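Local coordinates for protein catechol 1,2-dioxygenase (PDB 5VXT) that probably catalyses the iron(III)-dependent intradiol cleavage of catechol by dioxygen, opening the ring between its two hydroxylated carbons, at residues 241-251 and 302-312. Numbering follows the deposited sequence. Where two conformers were deposited one is given.
Sequences FFVTSDGHRKL and FVLTPRVEGKD
F302 turns the edge of its ring toward the face of F241, planes at 63°, its CZ 3.5 Å from F241 CG. Over one face of the F302 ring lies V243 CG2, a CH-pi contact, and L251 CD2 meets the same ring at CD1. L304 follows, its two methyls divided: CD2 packs 3.7 Å from V243 CG1, while CD1 sits over the H248 imidazole, whose ND1 shares a hydrogen bond with S245 OG. F241 and V243 on strand 238-244, with L251 opening the neighbouring strand 251-256, thus face F302 on strand 295-303 of the other sheet of the dioxygenase beta-sandwich; L304 carries the packing on to the S245-H248 turn. Beyond the strands the backbones of H248 and P306 draw together in a single bridge, flanked by hydrogen bonds from R249 N to T305 O (3.0 Å) and from R307 N to G247 O. R249, bent at chi3 (-49°), presents the NE side of its guanidinium to T305 OG1, which lies in the guanidinium plane 2.8 Å from NE and also accepts a bond from NH2; D106 forms a salt bridge with NH2. D312, with CG anti to the backbone N (chi1 178°), crosses the R249 stem and takes K250 N on OD2 at 2.8 Å, from above the carboxylate plane. A water links R249 O to T305 N.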
loop_
_atom_site.group_PDB
_atom_site.type_symbol
_atom_site.label_atom_id
_atom_site.label_comp_id
_atom_site.label_asym_id
_atom_site.label_seq_id
_atom_site.Cartn_x
_atom_site.Cartn_y
_atom_site.Cartn_z
ATOM N N PHE B 241 -25.595 -5.936 7.860
ATOM C CA PHE B 241 -25.904 -6.572 9.133
ATOM C C PHE B 241 -24.761 -7.441 9.648
ATOM O O PHE B 241 -24.093 -8.141 8.882
ATOM C CB PHE B 241 -27.166 -7.438 9.043
ATOM C CG PHE B 241 -28.386 -6.690 8.585
ATOM C CD1 PHE B 241 -29.246 -6.102 9.508
ATOM C CD2 PHE B 241 -28.679 -6.576 7.235
ATOM C CE1 PHE B 241 -30.379 -5.415 9.091
ATOM C CE2 PHE B 241 -29.807 -5.885 6.813
ATOM C CZ PHE B 241 -30.652 -5.305 7.744
ATOM N N PHE B 242 -24.569 -7.389 10.967
ATOM C CA PHE B 242 -23.952 -8.442 11.756
ATOM C C PHE B 242 -25.045 -9.144 12.540
ATOM O O PHE B 242 -25.924 -8.476 13.091
ATOM C CB PHE B 242 -22.962 -7.887 12.785
ATOM C CG PHE B 242 -21.638 -7.504 12.223
ATOM C CD1 PHE B 242 -21.117 -8.170 11.132
ATOM C CD2 PHE B 242 -20.904 -6.494 12.814
ATOM C CE1 PHE B 242 -19.872 -7.819 10.619
ATOM C CE2 PHE B 242 -19.646 -6.134 12.301
ATOM C CZ PHE B 242 -19.149 -6.802 11.206
ATOM N N VAL B 243 -24.973 -10.471 12.643
ATOM C CA VAL B 243 -25.814 -11.202 13.600
ATOM C C VAL B 243 -24.924 -12.091 14.457
ATOM O O VAL B 243 -24.237 -12.980 13.939
ATOM C CB VAL B 243 -26.909 -12.037 12.921
ATOM C CG1 VAL B 243 -27.831 -12.651 13.984
ATOM C CG2 VAL B 243 -27.737 -11.169 11.983
ATOM N N THR B 244 -24.958 -11.869 15.768
ATOM C CA THR B 244 -24.101 -12.575 16.708
ATOM C C THR B 244 -24.954 -13.237 17.775
ATOM O O THR B 244 -25.904 -12.628 18.274
ATOM C CB THR B 244 -23.116 -11.616 17.367
ATOM O OG1 THR B 244 -22.399 -10.915 16.350
ATOM C CG2 THR B 244 -22.134 -12.372 18.261
ATOM N N SER B 245 -24.611 -14.478 18.126
ATOM C CA SER B 245 -25.325 -15.226 19.157
ATOM C C SER B 245 -24.544 -16.488 19.493
ATOM O O SER B 245 -23.985 -17.128 18.598
ATOM C CB SER B 245 -26.738 -15.607 18.700
ATOM O OG SER B 245 -26.677 -16.553 17.649
ATOM N N ASP B 246 -24.518 -16.849 20.774
ATOM C CA ASP B 246 -23.819 -18.059 21.187
ATOM C C ASP B 246 -24.440 -19.275 20.513
ATOM O O ASP B 246 -25.644 -19.317 20.259
ATOM C CB ASP B 246 -23.882 -18.222 22.705
ATOM C CG ASP B 246 -23.776 -16.903 23.437
ATOM O OD1 ASP B 246 -22.815 -16.147 23.179
ATOM O OD2 ASP B 246 -24.666 -16.618 24.265
ATOM N N GLY B 247 -23.613 -20.277 20.240
ATOM C CA GLY B 247 -24.087 -21.457 19.560
ATOM C C GLY B 247 -24.222 -21.319 18.061
ATOM O O GLY B 247 -24.530 -22.315 17.395
ATOM N N HIS B 248 -24.007 -20.120 17.505
ATOM C CA HIS B 248 -24.046 -19.894 16.067
ATOM C C HIS B 248 -22.800 -19.143 15.619
ATOM O O HIS B 248 -22.168 -18.419 16.394
ATOM C CB HIS B 248 -25.283 -19.097 15.639
ATOM C CG HIS B 248 -26.565 -19.676 16.143
ATOM N ND1 HIS B 248 -27.148 -19.274 17.326
ATOM C CD2 HIS B 248 -27.364 -20.641 15.635
ATOM C CE1 HIS B 248 -28.258 -19.965 17.522
ATOM N NE2 HIS B 248 -28.411 -20.803 16.511
ATOM N N ARG B 249 -22.464 -19.307 14.347
ATOM C CA ARG B 249 -21.367 -18.540 13.777
ATOM C C ARG B 249 -21.824 -17.112 13.488
ATOM O O ARG B 249 -23.011 -16.851 13.263
ATOM C CB ARG B 249 -20.850 -19.226 12.510
ATOM C CG ARG B 249 -20.457 -20.678 12.750
ATOM C CD ARG B 249 -19.903 -21.343 11.503
ATOM N NE ARG B 249 -20.747 -21.147 10.328
ATOM C CZ ARG B 249 -20.294 -21.213 9.078
ATOM N NH1 ARG B 249 -19.004 -21.461 8.856
ATOM N NH2 ARG B 249 -21.114 -21.016 8.050
ATOM N N LYS B 250 -20.876 -16.173 13.534
ATOM C CA LYS B 250 -21.225 -14.770 13.342
ATOM C C LYS B 250 -21.535 -14.515 11.871
ATOM O O LYS B 250 -20.706 -14.782 10.994
ATOM C CB LYS B 250 -20.102 -13.848 13.825
ATOM C CG LYS B 250 -20.419 -12.370 13.619
ATOM C CD LYS B 250 -19.449 -11.448 14.334
ATOM C CE LYS B 250 -19.626 -10.003 13.859
ATOM N NZ LYS B 250 -18.694 -9.026 14.511
ATOM N N LEU B 251 -22.724 -13.999 11.596
ATOM C CA LEU B 251 -23.163 -13.754 10.229
ATOM C C LEU B 251 -22.838 -12.321 9.835
ATOM O O LEU B 251 -23.226 -11.373 10.527
ATOM C CB LEU B 251 -24.666 -14.019 10.072
ATOM C CG LEU B 251 -25.244 -13.656 8.693
ATOM C CD1 LEU B 251 -24.628 -14.476 7.555
ATOM C CD2 LEU B 251 -26.781 -13.835 8.738
ATOM N N PHE B 302 -33.126 -13.769 9.176
ATOM C CA PHE B 302 -31.749 -14.240 9.204
ATOM C C PHE B 302 -31.760 -15.696 9.637
ATOM O O PHE B 302 -32.240 -16.014 10.731
ATOM C CB PHE B 302 -30.890 -13.401 10.149
ATOM C CG PHE B 302 -30.817 -11.950 9.780
ATOM C CD1 PHE B 302 -29.917 -11.506 8.822
ATOM C CD2 PHE B 302 -31.619 -11.019 10.413
ATOM C CE1 PHE B 302 -29.837 -10.166 8.497
ATOM C CE2 PHE B 302 -31.545 -9.683 10.087
ATOM C CZ PHE B 302 -30.652 -9.254 9.135
ATOM N N VAL B 303 -31.264 -16.578 8.776
ATOM C CA VAL B 303 -31.113 -17.992 9.101
ATOM C C VAL B 303 -29.634 -18.227 9.365
ATOM O O VAL B 303 -28.806 -18.090 8.459
ATOM C CB VAL B 303 -31.632 -18.907 7.985
ATOM C CG1 VAL B 303 -31.385 -20.361 8.347
ATOM C CG2 VAL B 303 -33.128 -18.677 7.744
ATOM N N LEU B 304 -29.303 -18.571 10.605
ATOM C CA LEU B 304 -27.930 -18.710 11.065
ATOM C C LEU B 304 -27.459 -20.155 10.925
ATOM O O LEU B 304 -28.262 -21.089 10.841
ATOM C CB LEU B 304 -27.824 -18.277 12.531
ATOM C CG LEU B 304 -28.445 -16.952 12.978
ATOM C CD1 LEU B 304 -28.048 -16.670 14.417
ATOM C CD2 LEU B 304 -28.005 -15.799 12.077
ATOM N N THR B 305 -26.138 -20.339 10.935
ATOM C CA THR B 305 -25.534 -21.662 10.978
ATOM C C THR B 305 -24.929 -21.933 12.354
ATOM O O THR B 305 -24.562 -21.002 13.077
ATOM C CB THR B 305 -24.458 -21.826 9.895
ATOM O OG1 THR B 305 -23.494 -20.774 10.011
ATOM C CG2 THR B 305 -25.099 -21.779 8.518
ATOM N N PRO B 306 -24.817 -23.198 12.754
ATOM C CA PRO B 306 -24.329 -23.504 14.101
ATOM C C PRO B 306 -22.811 -23.562 14.180
ATOM O O PRO B 306 -22.114 -23.865 13.209
ATOM C CB PRO B 306 -24.926 -24.891 14.362
ATOM C CG PRO B 306 -24.899 -25.524 13.015
ATOM C CD PRO B 306 -25.192 -24.427 12.028
ATOM N N ARG B 307 -22.301 -23.268 15.372
ATOM C CA ARG B 307 -20.901 -23.560 15.639
ATOM C C ARG B 307 -20.669 -25.060 15.519
ATOM O O ARG B 307 -21.571 -25.868 15.762
ATOM C CB ARG B 307 -20.507 -23.072 17.032
ATOM C CG ARG B 307 -20.497 -21.564 17.178
ATOM C CD ARG B 307 -20.081 -21.161 18.580
ATOM N NE ARG B 307 -19.632 -19.774 18.646
ATOM C CZ ARG B 307 -18.357 -19.408 18.734
ATOM N NH1 ARG B 307 -17.398 -20.326 18.774
ATOM N NH2 ARG B 307 -18.037 -18.124 18.794
ATOM N N VAL B 308 -19.457 -25.436 15.120
ATOM C CA VAL B 308 -19.091 -26.841 14.976
ATOM C C VAL B 308 -18.085 -27.174 16.067
ATOM O O VAL B 308 -16.995 -26.592 16.117
ATOM C CB VAL B 308 -18.539 -27.138 13.574
ATOM C CG1 VAL B 308 -17.894 -28.510 13.533
ATOM C CG2 VAL B 308 -19.683 -27.098 12.580
ATOM N N GLU B 309 -18.456 -28.095 16.961
ATOM C CA GLU B 309 -17.626 -28.410 18.115
ATOM C C GLU B 309 -17.376 -27.153 18.948
ATOM O O GLU B 309 -16.310 -26.974 19.540
ATOM C CB GLU B 309 -16.307 -29.066 17.670
ATOM C CG GLU B 309 -15.539 -29.785 18.768
ATOM C CD GLU B 309 -14.469 -30.728 18.237
ATOM O OE1 GLU B 309 -14.691 -31.962 18.272
ATOM O OE2 GLU B 309 -13.408 -30.235 17.790
ATOM N N GLY B 310 -18.353 -26.247 18.962
ATOM C CA GLY B 310 -18.257 -25.008 19.696
ATOM C C GLY B 310 -17.441 -23.922 19.035
ATOM O O GLY B 310 -17.259 -22.854 19.635
ATOM N N LYS B 311 -16.946 -24.141 17.822
ATOM C CA LYS B 311 -16.005 -23.226 17.193
ATOM C C LYS B 311 -16.642 -22.505 16.008
ATOM O O LYS B 311 -17.471 -23.075 15.291
ATOM C CB LYS B 311 -14.751 -23.976 16.738
ATOM N N ASP B 312 -16.252 -21.246 15.819
ATOM C CA ASP B 312 -16.653 -20.409 14.686
ATOM C C ASP B 312 -15.381 -20.111 13.900
ATOM O O ASP B 312 -14.668 -19.153 14.197
ATOM C CB ASP B 312 -17.335 -19.116 15.168
ATOM C CG ASP B 312 -17.725 -18.169 14.019
ATOM O OD1 ASP B 312 -17.410 -18.453 12.844
ATOM O OD2 ASP B 312 -18.344 -17.118 14.302
HETATM O O HOH W 1 -24.733 -17.966 11.224
#